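Local coordinates for protein phosphoribosylaminoimidazole-succinocarboxamide synthase (Thermotoga maritima, PDB 1KUT) that catalyses the ATP-dependent condensation of carboxyaminoimidazole ribonucleotide with L-aspartate to give SAICAR, a step of de novo purine biosynthesis, at residues B[156-161]-B[225-230]. Numbering follows the deposited sequence.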
ATOM      1  N   LYS B 156      14.738 -16.737 -10.477  1.00 23.11           N
ATOM      2  CA  LYS B 156      13.854 -17.135 -11.559  1.00 24.57           C
ATOM      3  C   LYS B 156      14.634 -17.926 -12.617  1.00 25.63           C
ATOM      4  O   LYS B 156      14.152 -18.929 -13.142  1.00 25.88           O
ATOM      5  CB  LYS B 156      13.230 -15.894 -12.195  1.00 24.50           C
ATOM      6  CG  LYS B 156      12.640 -16.149 -13.580  1.00 24.93           C
ATOM      7  CD  LYS B 156      12.276 -14.858 -14.297  1.00 25.00           C
ATOM      8  CE  LYS B 156      11.895 -15.155 -15.737  1.00 25.10           C
ATOM      9  NZ  LYS B 156      13.011 -15.902 -16.402  1.00 26.00           N
ATOM     10  N   GLU B 157      15.838 -17.467 -12.930  1.00 26.94           N
ATOM     11  CA  GLU B 157      16.672 -18.132 -13.933  1.00 28.68           C
ATOM     12  C   GLU B 157      17.187 -19.461 -13.396  1.00 28.96           C
ATOM     13  O   GLU B 157      17.448 -20.408 -14.151  1.00 29.05           O
ATOM     14  CB  GLU B 157      17.839 -17.218 -14.316  1.00 29.39           C
ATOM     15  CG  GLU B 157      17.367 -15.859 -14.792  1.00 31.60           C
ATOM     16  CD  GLU B 157      18.443 -14.791 -14.696  1.00 33.08           C
ATOM     17  OE1 GLU B 157      19.093 -14.699 -13.627  1.00 34.20           O
ATOM     18  OE2 GLU B 157      18.631 -14.035 -15.679  1.00 33.63           O
ATOM     19  N   PHE B 158      17.320 -19.516 -12.081  1.00 29.21           N
ATOM     20  CA  PHE B 158      17.779 -20.707 -11.391  1.00 29.69           C
ATOM     21  C   PHE B 158      16.793 -21.863 -11.586  1.00 30.30           C
ATOM     22  O   PHE B 158      17.156 -22.912 -12.126  1.00 30.18           O
ATOM     23  CB  PHE B 158      17.914 -20.407  -9.901  1.00 29.40           C
ATOM     24  CG  PHE B 158      18.467 -21.542  -9.113  1.00 29.29           C
ATOM     25  CD1 PHE B 158      19.833 -21.805  -9.120  1.00 29.40           C
ATOM     26  CD2 PHE B 158      17.623 -22.371  -8.383  1.00 29.25           C
ATOM     27  CE1 PHE B 158      20.354 -22.882  -8.404  1.00 29.47           C
ATOM     28  CE2 PHE B 158      18.127 -23.451  -7.668  1.00 29.36           C
ATOM     29  CZ  PHE B 158      19.497 -23.708  -7.675  1.00 29.53           C
ATOM     30  N   PHE B 159      15.552 -21.665 -11.144  1.00 31.02           N
ATOM     31  CA  PHE B 159      14.511 -22.691 -11.254  1.00 32.28           C
ATOM     32  C   PHE B 159      14.133 -22.962 -12.696  1.00 33.45           C
ATOM     33  O   PHE B 159      13.574 -24.013 -13.025  1.00 33.62           O
ATOM     34  CB  PHE B 159      13.261 -22.262 -10.488  1.00 31.93           C
ATOM     35  CG  PHE B 159      13.476 -22.140  -9.020  1.00 31.72           C
ATOM     36  CD1 PHE B 159      13.796 -23.260  -8.260  1.00 31.52           C
ATOM     37  CD2 PHE B 159      13.389 -20.899  -8.392  1.00 31.70           C
ATOM     38  CE1 PHE B 159      14.030 -23.149  -6.887  1.00 31.44           C
ATOM     39  CE2 PHE B 159      13.622 -20.776  -7.024  1.00 31.45           C
ATOM     40  CZ  PHE B 159      13.943 -21.904  -6.269  1.00 31.33           C
ATOM     41  N   GLU B 160      14.436 -21.992 -13.548  1.00 34.74           N
ATOM     42  CA  GLU B 160      14.156 -22.069 -14.970  1.00 36.06           C
ATOM     43  C   GLU B 160      14.860 -23.296 -15.558  1.00 36.57           C
ATOM     44  O   GLU B 160      14.302 -24.019 -16.388  1.00 36.46           O
ATOM     45  CB  GLU B 160      14.663 -20.782 -15.620  1.00 37.33           C
ATOM     46  CG  GLU B 160      14.179 -20.522 -17.027  1.00 39.04           C
ATOM     47  CD  GLU B 160      14.531 -19.121 -17.507  1.00 39.84           C
ATOM     48  OE1 GLU B 160      15.744 -18.818 -17.643  1.00 39.96           O
ATOM     49  OE2 GLU B 160      13.586 -18.325 -17.741  1.00 40.17           O
ATOM     50  N   ARG B 161      16.087 -23.539 -15.109  1.00 37.12           N
ATOM     51  CA  ARG B 161      16.854 -24.675 -15.598  1.00 37.61           C
ATOM     52  C   ARG B 161      16.097 -25.987 -15.408  1.00 37.84           C
ATOM     53  O   ARG B 161      16.352 -26.961 -16.117  1.00 38.15           O
ATOM     54  CB  ARG B 161      18.187 -24.784 -14.867  1.00 37.82           C
ATOM     55  CG  ARG B 161      19.126 -23.615 -15.018  1.00 38.72           C
ATOM     56  CD  ARG B 161      20.403 -23.949 -14.261  1.00 39.33           C
ATOM     57  NE  ARG B 161      21.216 -22.784 -13.941  1.00 40.34           N
ATOM     58  CZ  ARG B 161      22.244 -22.814 -13.097  1.00 40.76           C
ATOM     59  NH1 ARG B 161      22.573 -23.957 -12.501  1.00 40.72           N
ATOM     60  NH2 ARG B 161      22.935 -21.707 -12.838  1.00 40.79           N
ATOM     61  N   ARG B 225      19.099 -29.254  -4.938  1.00 30.97           N
ATOM     62  CA  ARG B 225      20.315 -30.063  -4.863  1.00 31.33           C
ATOM     63  C   ARG B 225      20.785 -30.394  -6.278  1.00 32.20           C
ATOM     64  O   ARG B 225      21.972 -30.269  -6.612  1.00 31.90           O
ATOM     65  CB  ARG B 225      20.044 -31.365  -4.106  1.00 30.54           C
ATOM     66  CG  ARG B 225      19.940 -31.204  -2.598  1.00 30.13           C
ATOM     67  CD  ARG B 225      19.611 -32.529  -1.924  1.00 29.32           C
ATOM     68  NE  ARG B 225      19.677 -32.444  -0.467  1.00 28.98           N
ATOM     69  CZ  ARG B 225      19.296 -33.418   0.354  1.00 28.87           C
ATOM     70  NH1 ARG B 225      18.816 -34.547  -0.144  1.00 29.10           N
ATOM     71  NH2 ARG B 225      19.407 -33.277   1.672  1.00 28.49           N
ATOM     72  N   SER B 226      19.838 -30.804  -7.113  1.00 33.35           N
ATOM     73  CA  SER B 226      20.133 -31.174  -8.497  1.00 34.91           C
ATOM     74  C   SER B 226      20.804 -30.054  -9.282  1.00 35.82           C
ATOM     75  O   SER B 226      21.892 -30.233  -9.846  1.00 35.88           O
ATOM     76  CB  SER B 226      18.845 -31.588  -9.208  1.00 35.08           C
ATOM     77  OG  SER B 226      19.145 -32.227 -10.427  1.00 35.38           O
ATOM     78  N   LEU B 227      20.150 -28.896  -9.311  1.00 36.87           N
ATOM     79  CA  LEU B 227      20.672 -27.734 -10.022  1.00 37.92           C
ATOM     80  C   LEU B 227      21.994 -27.291  -9.399  1.00 38.96           C
ATOM     81  O   LEU B 227      22.871 -26.754 -10.082  1.00 39.37           O
ATOM     82  CB  LEU B 227      19.659 -26.596  -9.951  1.00 37.65           C
ATOM     83  CG  LEU B 227      18.275 -26.991 -10.468  1.00 37.51           C
ATOM     84  CD1 LEU B 227      17.235 -25.956 -10.075  1.00 37.37           C
ATOM     85  CD2 LEU B 227      18.355 -27.144 -11.977  1.00 37.72           C
ATOM     86  N   ASN B 228      22.134 -27.540  -8.103  1.00 39.73           N
ATOM     87  CA  ASN B 228      23.326 -27.159  -7.366  1.00 40.79           C
ATOM     88  C   ASN B 228      24.564 -27.970  -7.756  1.00 41.78           C
ATOM     89  O   ASN B 228      25.692 -27.462  -7.724  1.00 41.89           O
ATOM     90  CB  ASN B 228      23.052 -27.315  -5.870  1.00 40.72           C
ATOM     91  CG  ASN B 228      24.076 -26.612  -5.014  1.00 40.90           C
ATOM     92  OD1 ASN B 228      24.422 -25.460  -5.272  1.00 40.87           O
ATOM     93  ND2 ASN B 228      24.558 -27.296  -3.973  1.00 40.71           N
ATOM     94  N   SER B 229      24.357 -29.228  -8.130  1.00 42.57           N
ATOM     95  CA  SER B 229      25.477 -30.091  -8.486  1.00 43.31           C
ATOM     96  C   SER B 229      25.985 -29.935  -9.913  1.00 43.79           C
ATOM     97  O   SER B 229      27.053 -30.454 -10.250  1.00 43.67           O
ATOM     98  CB  SER B 229      25.111 -31.554  -8.220  1.00 43.31           C
ATOM     99  OG  SER B 229      24.911 -31.765  -6.831  1.00 42.99           O
ATOM    100  N   GLN B 230      25.235 -29.224 -10.751  1.00 44.40           N
ATOM    101  CA  GLN B 230      25.652 -29.025 -12.136  1.00 45.21           C
ATOM    102  C   GLN B 230      26.770 -27.981 -12.199  1.00 45.41           C
ATOM    103  O   GLN B 230      27.750 -28.212 -12.947  1.00 45.56           O
ATOM    104  CB  GLN B 230      24.456 -28.601 -13.007  1.00 45.52           C
ATOM    105  CG  GLN B 230      24.200 -27.095 -13.087  1.00 46.74           C
ATOM    106  CD  GLN B 230      25.082 -26.388 -14.117  1.00 47.46           C
ATOM    107  OE1 GLN B 230      24.962 -25.175 -14.331  1.00 48.10           O
ATOM    108  NE2 GLN B 230      25.969 -27.145 -14.764  1.00 47.86           N
ATOM    109  OXT GLN B 230      26.655 -26.943 -11.503  1.00 45.64           O
TER
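Segments 156-161, on helix 138-160, and 225-230, on helix 214-229, approach each other with the CA atoms of R161 and L227 7.4 Å apart, the nearest such pair between the two segments. L227 carries the contact, its CB directed at segment 156-161 and its two methyls divided between two neighbours. CD1 approaches the F158 ring obliquely, 3.6 Å from CE2, while CB of L227 lies 3.7 Å from CZ of the same ring. The other methyl, CD2, rests 3.7 Å from CB of R161. F158 reaches this position because its CG is anti to the backbone N (chi1 -176°), which swings the far rim of the ring towards L227. In this member of the SAICAR synthetase family the F158-L227 contact joins the C-terminal helix of the chain to helix 138-160, and helix 39-55 adds L50 and Y53 against F158. An alanine in place of F158 would remove the ring and would probably loosen the packing of L227 and Y53 in this partly buried junction. R161, extended from CG to NE, reaches towards the C-terminal end of helix 214-229. Its NH1 lies 3.7 Å from the carbonyl O of L227, which sits at the guanidinium edge. Over one guanidinium face comes OE1 of Q230, 3.2 Å from NH1 but too poorly angled for a hydrogen bond; the amide and guanidinium planes stand 81° apart. Q230, the C-terminal residue, brings its amide there with CG in the crowded position between the backbone N and the carbonyl carbon and a bend at chi2 (82°).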